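PDB 3M7A: DUF192 domain-containing protein from Novosphingobium aromaticivorans, which is of unknown function but belongs to the DUF192 (COG1430) family and probably carries a signal sequence in its natural precursor. Local coordinates for residues I82-F88 and V119-G125; S31-F36 and R129-K133. All coordinates share one frame. Residues are numbered along the deposited sequence.

Contact 1. Residues I82-F88 and V119-G125; sequences IPLDIIF and VLEINGG
Strands 84-88 and 119-123 run antiparallel, axes 4.6 Å apart at 158°, a regular ladder in the mixed sheet that ends where strand 118-123 turns into helix 126-130. Asp85-Ile122 and Ile87-Leu120 are hydrogen-bonded pairs: Asp85 N to Ile122 O is 2.9 Å, Ile122 N to Asp85 O 3.1 Å, Ile87 N to Leu120 O 2.8 Å, Leu120 N to Ile87 O 2.9 Å. Ile86-Glu121 and Phe88-Val119, non-hydrogen-bonded, alternate with them. Ile86 (chi1 m, chi2 t) sets CG2 3.4 Å from CG1 of Val119 (t), whose CG2 lies 3.9 Å from Phe88 CD1; on this face Glu121 (m, t) brings OE1 to 3.6 Å from Leu84 CD1. On the other, Ile87 (m, t) has CD1 3.8 Å from Ile122 CD1 (p, t) and 4.1 Å from Leu120 CD2 (t, p). Beta-branched isoleucine and valine suit extended backbone. Gly124 N bonds Pro83 O at 2.9 Å; a CB there would clash with Pro83 CB. A water bridges Pro83 O and Asn123 OD1, while Asn123 ND2 reaches Leu57 O and Asp59. Asp85 (m) accepts from Gly125 N, the N-cap residue, at OD1 (2.8 Å), and from Asn101 N; OD2 takes Ala127 N. Backbone NH groups thus compensate a buried carboxylate, tying sheet to helix start.

Contact 2. Residues S31-F36 and R129-K133; sequences SGRHVF and RLGIK
A Schellman motif ends helix 126-130, and the chain leaving it packs against the start of strand 32-41. Gly131 is the C-prime residue of the motif (phi 89°, psi 17°), with Ile132 N bonded to Ala127 O and Gly131 N to Ala128 O. Glycine is needed twice over: the positive phi favours it, and a CB would clash with Ser31 CB, the two CA atoms being 5.3 Å apart. Gly32 (phi 117°, psi -153°) also has angles that call for glycine; the strand then runs extended, with His34 and Phe36 pointing toward the helix end. His34 (chi1 m, chi2 -81°) offers a ring face to Leu130 CB, a CH-pi contact 3.9 Å from the centroid, and its CD2 lies 3.7 Å from Ile132 CG1. Its NE2 is hydrogen-bonded to Ser31 OG at 2.8 Å; a water links Ser31 N (3.0 Å) to Gly131 O (2.8 Å). Deeper, Phe36 (chi1 m, chi2 -83°) meets Leu130 (m, t) and Ile132 (m, t) with its ring edge: CZ is 3.7 Å from Leu130 CD1 and 4.1 Å from Ile132 CD1. Phe36 also touches Leu126 of helix 126-130 and Leu120 and Ile122 of strand 118-123, while Ile132 rests on Val27 of strand 21-29.

Contact 1 lies in the core and is built on paired backbones, two neighbouring strands of the mixed sheet; contact 2 lies farther out, partly buried, and is made largely by side chains from a strand of that sheet meeting a helix end. Strand 118-123 leads directly into helix 126-130, so the contacts hold successive parts of one chain segment: contact 1 fixes the helix start through a buried carboxylate, contact 2 its glycine-terminated end. They meet at Phe36, whose CE1 lies 3.7 Å from Ile122 CG2 and whose CD2 lies 3.9 Å from Leu120 CD2. Apolar packing is thus continuous, giving way to histidine, serine and water toward the partly exposed outer end of contact 2.

Contact 1. Residues I82-F88 and V119-G125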
ATOM      1  N   ILE A  82       0.959 -13.792  -3.398  1.00  7.68           N
ATOM      2  CA  ILE A  82       0.589 -13.611  -2.011  1.00  7.39           C
ATOM      3  C   ILE A  82      -0.681 -12.776  -1.920  1.00  6.96           C
ATOM      4  O   ILE A  82      -0.903 -11.883  -2.748  1.00  7.02           O
ATOM      5  CB  ILE A  82       1.733 -12.967  -1.191  1.00  8.72           C
ATOM      6  CG1 ILE A  82       2.112 -11.574  -1.705  1.00  8.88           C
ATOM      7  CG2 ILE A  82       2.958 -13.883  -1.182  1.00  9.85           C
ATOM      8  CD1 ILE A  82       3.076 -10.805  -0.794  1.00 12.88           C
ATOM      9  N   PRO A  83      -1.559 -13.081  -0.948  1.00  6.46           N
ATOM     10  CA  PRO A  83      -2.768 -12.288  -0.795  1.00  6.16           C
ATOM     11  C   PRO A  83      -2.411 -10.891  -0.266  1.00  5.00           C
ATOM     12  O   PRO A  83      -1.433 -10.738   0.481  1.00  6.54           O
ATOM     13  CB  PRO A  83      -3.613 -13.094   0.200  1.00  8.29           C
ATOM     14  CG  PRO A  83      -2.650 -13.857   0.973  1.00  8.36           C
ATOM     15  CD  PRO A  83      -1.505 -14.179   0.035  1.00  8.05           C
ATOM     16  N   LEU A  84      -3.191  -9.905  -0.661  1.00  5.02           N
ATOM     17  CA  LEU A  84      -2.903  -8.510  -0.310  1.00  4.53           C
ATOM     18  C   LEU A  84      -4.174  -7.791   0.082  1.00  4.63           C
ATOM     19  O   LEU A  84      -5.263  -8.101  -0.401  1.00  6.46           O
ATOM     20  CB  LEU A  84      -2.307  -7.773  -1.513  1.00  5.93           C
ATOM     21  CG  LEU A  84      -0.946  -8.254  -1.976  1.00  6.03           C
ATOM     22  CD1 LEU A  84      -0.567  -7.581  -3.327  1.00  6.93           C
ATOM     23  CD2 LEU A  84       0.126  -8.028  -0.924  1.00  6.50           C
ATOM     24  N   ASP A  85      -4.022  -6.785   0.947  1.00  4.86           N
ATOM     25  CA  ASP A  85      -5.021  -5.761   1.148  1.00  4.98           C
ATOM     26  C   ASP A  85      -4.563  -4.524   0.361  1.00  4.53           C
ATOM     27  O   ASP A  85      -3.409  -4.091   0.454  1.00  5.38           O
ATOM     28  CB  ASP A  85      -5.164  -5.388   2.624  1.00  5.07           C
ATOM     29  CG  ASP A  85      -5.837  -6.455   3.464  1.00  5.26           C
ATOM     30  OD1 ASP A  85      -6.284  -7.491   2.924  1.00  5.22           O
ATOM     31  OD2 ASP A  85      -5.940  -6.233   4.698  1.00  6.24           O
ATOM     32  N   ILE A  86      -5.483  -3.990  -0.438  1.00  4.70           N
ATOM     33  CA  ILE A  86      -5.197  -2.863  -1.321  1.00  4.45           C
ATOM     34  C   ILE A  86      -5.960  -1.642  -0.794  1.00  4.02           C
ATOM     35  O   ILE A  86      -7.182  -1.588  -0.838  1.00  5.76           O
ATOM     36  CB  ILE A  86      -5.538  -3.172  -2.786  1.00  5.47           C
ATOM     37  CG1 ILE A  86      -4.892  -4.508  -3.227  1.00  7.60           C
ATOM     38  CG2 ILE A  86      -5.057  -2.048  -3.711  1.00  6.60           C
ATOM     39  CD1 ILE A  86      -5.080  -4.852  -4.720  1.00 10.62           C
ATOM     40  N   ILE A  87      -5.196  -0.677  -0.280  1.00  4.96           N
ATOM     41  CA  ILE A  87      -5.744   0.476   0.410  1.00  5.24           C
ATOM     42  C   ILE A  87      -5.649   1.681  -0.510  1.00  4.47           C
ATOM     43  O   ILE A  87      -4.559   2.124  -0.864  1.00  4.75           O
ATOM     44  CB  ILE A  87      -4.930   0.715   1.711  1.00  5.53           C
ATOM     45  CG1 ILE A  87      -4.946  -0.518   2.634  1.00  6.77           C
ATOM     46  CG2 ILE A  87      -5.404   1.991   2.414  1.00  6.27           C
ATOM     47  CD1 ILE A  87      -3.892  -0.515   3.736  1.00  7.80           C
ATOM     48  N   PHE A  88      -6.796   2.187  -0.942  1.00  4.39           N
ATOM     49  CA  PHE A  88      -6.848   3.271  -1.926  1.00  4.63           C
ATOM     50  C   PHE A  88      -6.983   4.614  -1.188  1.00  4.87           C
ATOM     51  O   PHE A  88      -7.858   4.768  -0.317  1.00  6.23           O
ATOM     52  CB  PHE A  88      -8.050   3.096  -2.836  1.00  5.32           C
ATOM     53  CG  PHE A  88      -8.038   1.834  -3.647  1.00  5.51           C
ATOM     54  CD1 PHE A  88      -7.380   1.765  -4.864  1.00  7.29           C
ATOM     55  CD2 PHE A  88      -8.708   0.705  -3.223  1.00  7.46           C
ATOM     56  CE1 PHE A  88      -7.415   0.623  -5.632  1.00  9.21           C
ATOM     57  CE2 PHE A  88      -8.715  -0.466  -3.990  1.00  6.93           C
ATOM     58  CZ  PHE A  88      -8.082  -0.495  -5.194  1.00  7.41           C
ATOM     59  N   VAL A 119      -1.912   4.362  -3.507  1.00  4.71           N
ATOM     60  CA  VAL A 119      -2.370   3.060  -3.102  1.00  4.99           C
ATOM     61  C   VAL A 119      -1.292   2.437  -2.233  1.00  4.37           C
ATOM     62  O   VAL A 119      -0.121   2.523  -2.556  1.00  4.98           O
ATOM     63  CB  VAL A 119      -2.645   2.145  -4.317  1.00  5.12           C
ATOM     64  CG1 VAL A 119      -3.185   0.789  -3.869  1.00  7.86           C
ATOM     65  CG2 VAL A 119      -3.647   2.827  -5.285  1.00  6.18           C
ATOM     66  N   LEU A 120      -1.705   1.820  -1.124  1.00  4.33           N
ATOM     67  CA  LEU A 120      -0.796   1.117  -0.242  1.00  4.34           C
ATOM     68  C   LEU A 120      -1.226  -0.345  -0.231  1.00  3.87           C
ATOM     69  O   LEU A 120      -2.381  -0.669   0.097  1.00  4.95           O
ATOM     70  CB  LEU A 120      -0.845   1.707   1.163  1.00  4.50           C
ATOM     71  CG  LEU A 120      -0.012   0.949   2.184  1.00  5.70           C
ATOM     72  CD1 LEU A 120       1.507   1.051   1.894  1.00  7.39           C
ATOM     73  CD2 LEU A 120      -0.292   1.481   3.596  1.00  7.88           C
ATOM     74  N   GLU A 121      -0.306  -1.225  -0.611  1.00  4.16           N
ATOM     75  CA  GLU A 121      -0.528  -2.671  -0.511  1.00  4.42           C
ATOM     76  C   GLU A 121       0.249  -3.262   0.664  1.00  3.61           C
ATOM     77  O   GLU A 121       1.429  -2.989   0.821  1.00  4.45           O
ATOM     78  CB  GLU A 121      -0.093  -3.391  -1.801  1.00  5.11           C
ATOM     79  CG  GLU A 121      -0.967  -3.046  -2.989  1.00  4.95           C
ATOM     80  CD  GLU A 121      -0.586  -3.700  -4.291  1.00  6.16           C
ATOM     81  OE1 GLU A 121       0.470  -4.325  -4.395  1.00  6.83           O
ATOM     82  OE2 GLU A 121      -1.378  -3.542  -5.242  1.00  8.15           O
ATOM     83  N   ILE A 122      -0.460  -4.032   1.476  1.00  4.25           N
ATOM     84  CA  ILE A 122       0.093  -4.729   2.627  1.00  4.66           C
ATOM     85  C   ILE A 122      -0.449  -6.163   2.612  1.00  5.14           C
ATOM     86  O   ILE A 122      -1.307  -6.520   1.816  1.00  4.86           O
ATOM     87  CB  ILE A 122      -0.267  -4.010   3.943  1.00  5.20           C
ATOM     88  CG1 ILE A 122      -1.775  -4.020   4.228  1.00  5.56           C
ATOM     89  CG2 ILE A 122       0.312  -2.586   3.924  1.00  6.23           C
ATOM     90  CD1 ILE A 122      -2.137  -3.360   5.569  1.00  7.01           C
ATOM     91  N   ASN A 123       0.057  -6.997   3.499  1.00  5.31           N
ATOM     92  CA  ASN A 123      -0.355  -8.387   3.519  1.00  5.01           C
ATOM     93  C   ASN A 123      -1.863  -8.563   3.687  1.00  5.07           C
ATOM     94  O   ASN A 123      -2.529  -7.831   4.432  1.00  5.80           O
ATOM     95  CB  ASN A 123       0.353  -9.118   4.664  1.00  5.61           C
ATOM     96  CG  ASN A 123       1.733  -9.571   4.324  1.00  6.20           C
ATOM     97  OD1 ASN A 123       1.964 -10.101   3.248  1.00  8.05           O
ATOM     98  ND2 ASN A 123       2.651  -9.421   5.274  1.00 10.50           N
ATOM     99  N   GLY A 124      -2.378  -9.575   3.022  1.00  4.88           N
ATOM    100  CA  GLY A 124      -3.780  -9.869   3.069  1.00  5.32           C
ATOM    101  C   GLY A 124      -4.266 -10.047   4.482  1.00  4.76           C
ATOM    102  O   GLY A 124      -3.655 -10.781   5.268  1.00  5.61           O
ATOM    103  N   GLY A 125      -5.394  -9.414   4.788  1.00  4.79           N
ATOM    104  CA  GLY A 125      -6.024  -9.497   6.099  1.00  4.42           C
ATOM    105  C   GLY A 125      -5.465  -8.567   7.150  1.00  4.80           C
ATOM    106  O   GLY A 125      -6.017  -8.445   8.243  1.00  5.83           O
TER
HETATM  107  O   HOH W   1       0.270 -11.941   2.199  1.00  7.15           O

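Contact 2. Residues S31-F36 and R129-K133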
ATOM      1  N   SER A  31      -7.616   3.448  15.342  1.00  6.71           N
ATOM      2  CA  SER A  31      -6.829   2.293  15.787  1.00  6.35           C
ATOM      3  C   SER A  31      -5.418   2.630  16.222  1.00  5.65           C
ATOM      4  O   SER A  31      -4.740   1.777  16.810  1.00  8.21           O
ATOM      5  CB  SER A  31      -6.783   1.222  14.690  1.00  6.96           C
ATOM      6  OG  SER A  31      -5.925   1.608  13.624  1.00  9.53           O
ATOM      7  N   GLY A  32      -4.960   3.848  15.952  1.00  6.30           N
ATOM      8  CA  GLY A  32      -3.609   4.228  16.279  1.00  6.04           C
ATOM      9  C   GLY A  32      -2.803   4.567  15.022  1.00  5.78           C
ATOM     10  O   GLY A  32      -3.377   4.960  13.998  1.00  7.72           O
ATOM     11  N   ARG A  33      -1.492   4.391  15.120  1.00  5.62           N
ATOM     12  CA  ARG A  33      -0.561   4.725  14.066  1.00  5.23           C
ATOM     13  C   ARG A  33       0.198   3.483  13.676  1.00  5.46           C
ATOM     14  O   ARG A  33       0.814   2.841  14.524  1.00  6.27           O
ATOM     15  CB  ARG A  33       0.394   5.851  14.498  1.00  6.34           C
ATOM     16  CG  ARG A  33       1.418   6.284  13.439  1.00  6.07           C
ATOM     17  CD  ARG A  33       2.228   7.433  13.979  1.00  8.12           C
ATOM     18  NE  ARG A  33       3.056   8.155  13.021  1.00  6.45           N
ATOM     19  CZ  ARG A  33       2.647   9.160  12.251  1.00  6.21           C
ATOM     20  NH1 ARG A  33       1.366   9.496  12.204  1.00  7.49           N
ATOM     21  NH2 ARG A  33       3.534   9.857  11.549  1.00  9.39           N
ATOM     22  N   HIS A  34       0.157   3.172  12.377  1.00  5.92           N
ATOM     23  CA  HIS A  34       0.816   2.001  11.789  1.00  6.74           C
ATOM     24  C   HIS A  34       1.867   2.475  10.812  1.00  6.27           C
ATOM     25  O   HIS A  34       1.668   3.504  10.154  1.00  7.80           O
ATOM     26  CB  HIS A  34      -0.205   1.128  11.052  1.00  6.25           C
ATOM     27  CG  HIS A  34      -1.398   0.821  11.876  1.00  6.63           C
ATOM     28  ND1 HIS A  34      -1.410  -0.168  12.830  1.00  7.68           N
ATOM     29  CD2 HIS A  34      -2.608   1.417  11.927  1.00  7.69           C
ATOM     30  CE1 HIS A  34      -2.588  -0.178  13.427  1.00  8.85           C
ATOM     31  NE2 HIS A  34      -3.342   0.767  12.892  1.00  8.14           N
ATOM     32  N   VAL A  35       2.953   1.719  10.696  1.00  6.70           N
ATOM     33  CA  VAL A  35       4.099   2.121   9.893  1.00  6.57           C
ATOM     34  C   VAL A  35       4.524   0.974   8.976  1.00  6.08           C
ATOM     35  O   VAL A  35       4.679  -0.150   9.437  1.00  7.00           O
ATOM     36  CB  VAL A  35       5.327   2.496  10.798  1.00  7.16           C
ATOM     37  CG1 VAL A  35       6.484   2.981   9.929  1.00 10.31           C
ATOM     38  CG2 VAL A  35       4.936   3.540  11.814  1.00  8.09           C
ATOM     39  N   PHE A  36       4.691   1.266   7.689  1.00  6.19           N
ATOM     40  CA  PHE A  36       5.109   0.294   6.683  1.00  5.42           C
ATOM     41  C   PHE A  36       6.320   0.828   5.938  1.00  5.48           C
ATOM     42  O   PHE A  36       6.239   1.900   5.359  1.00  7.53           O
ATOM     43  CB  PHE A  36       3.967  -0.013   5.720  1.00  6.26           C
ATOM     44  CG  PHE A  36       2.734  -0.482   6.414  1.00  5.47           C
ATOM     45  CD1 PHE A  36       2.592  -1.805   6.780  1.00  6.48           C
ATOM     46  CD2 PHE A  36       1.717   0.400   6.762  1.00  5.71           C
ATOM     47  CE1 PHE A  36       1.459  -2.258   7.445  1.00  6.99           C
ATOM     48  CE2 PHE A  36       0.586  -0.026   7.443  1.00  7.78           C
ATOM     49  CZ  PHE A  36       0.446  -1.358   7.771  1.00  8.27           C
ATOM     50  N   ARG A 129      -6.876  -6.743  10.861  1.00  5.14           N
ATOM     51  CA  ARG A 129      -6.186  -7.100  12.103  1.00  5.85           C
ATOM     52  C   ARG A 129      -5.726  -5.841  12.845  1.00  6.68           C
ATOM     53  O   ARG A 129      -5.804  -5.763  14.072  1.00  6.97           O
ATOM     54  CB  ARG A 129      -4.995  -8.003  11.828  1.00  5.80           C
ATOM     55  CG  ARG A 129      -4.116  -8.223  13.074  1.00  7.73           C
ATOM     56  CD  ARG A 129      -2.923  -9.099  12.763  1.00  7.93           C
ATOM     57  NE  ARG A 129      -2.023  -9.209  13.908  1.00  9.22           N
ATOM     58  CZ  ARG A 129      -2.111 -10.104  14.876  1.00  8.07           C
ATOM     59  NH1 ARG A 129      -3.044 -11.029  14.863  1.00  7.29           N
ATOM     60  NH2 ARG A 129      -1.232 -10.069  15.879  1.00 11.27           N
ATOM     61  N   LEU A 130      -5.262  -4.857  12.085  1.00  5.58           N
ATOM     62  CA  LEU A 130      -4.728  -3.599  12.625  1.00  5.87           C
ATOM     63  C   LEU A 130      -5.771  -2.562  12.967  1.00  7.11           C
ATOM     64  O   LEU A 130      -5.505  -1.661  13.778  1.00  9.00           O
ATOM     65  CB  LEU A 130      -3.708  -2.999  11.650  1.00  6.72           C
ATOM     66  CG  LEU A 130      -2.424  -3.807  11.447  1.00  6.61           C
ATOM     67  CD1 LEU A 130      -1.537  -3.121  10.404  1.00  7.47           C
ATOM     68  CD2 LEU A 130      -1.671  -4.051  12.743  1.00  8.87           C
ATOM     69  N   GLY A 131      -6.932  -2.667  12.349  1.00  6.42           N
ATOM     70  CA  GLY A 131      -7.964  -1.676  12.505  1.00  8.08           C
ATOM     71  C   GLY A 131      -7.923  -0.510  11.542  1.00  7.47           C
ATOM     72  O   GLY A 131      -8.570   0.502  11.811  1.00  8.77           O
ATOM     73  N   ILE A 132      -7.189  -0.644  10.442  1.00  7.35           N
ATOM     74  CA  ILE A 132      -7.133   0.400   9.418  1.00  8.63           C
ATOM     75  C   ILE A 132      -8.499   0.482   8.741  1.00  9.26           C
ATOM     76  O   ILE A 132      -9.091  -0.547   8.383  1.00 12.10           O
ATOM     77  CB  ILE A 132      -5.988   0.120   8.421  1.00  8.55           C
ATOM     78  CG1 ILE A 132      -4.620   0.256   9.108  1.00  7.27           C
ATOM     79  CG2 ILE A 132      -6.091   1.057   7.209  1.00  9.46           C
ATOM     80  CD1 ILE A 132      -3.437  -0.214   8.287  1.00  9.43           C
ATOM     81  N   LYS A 133      -9.012   1.704   8.598  1.00  9.81           N
ATOM     82  CA  LYS A 133     -10.371   1.932   8.093  0.50 10.43           C
ATOM     83  C   LYS A 133     -10.431   3.105   7.121  1.00  8.62           C
ATOM     84  O   LYS A 133      -9.607   3.997   7.186  1.00  8.52           O
ATOM     85  CB  LYS A 133     -11.322   2.187   9.268  0.50 12.86           C
ATOM     86  CG  LYS A 133     -11.606   0.913  10.074  0.50 16.17           C
ATOM     87  CD  LYS A 133     -12.399   1.139  11.329  0.50 21.64           C
ATOM     88  CE  LYS A 133     -12.623  -0.189  12.039  0.50 23.20           C
ATOM     89  NZ  LYS A 133     -13.271  -1.199  11.168  0.50 21.82           N
TER
HETATM   90  O   HOH W   2      -8.176   3.175  12.414  1.00 11.55           O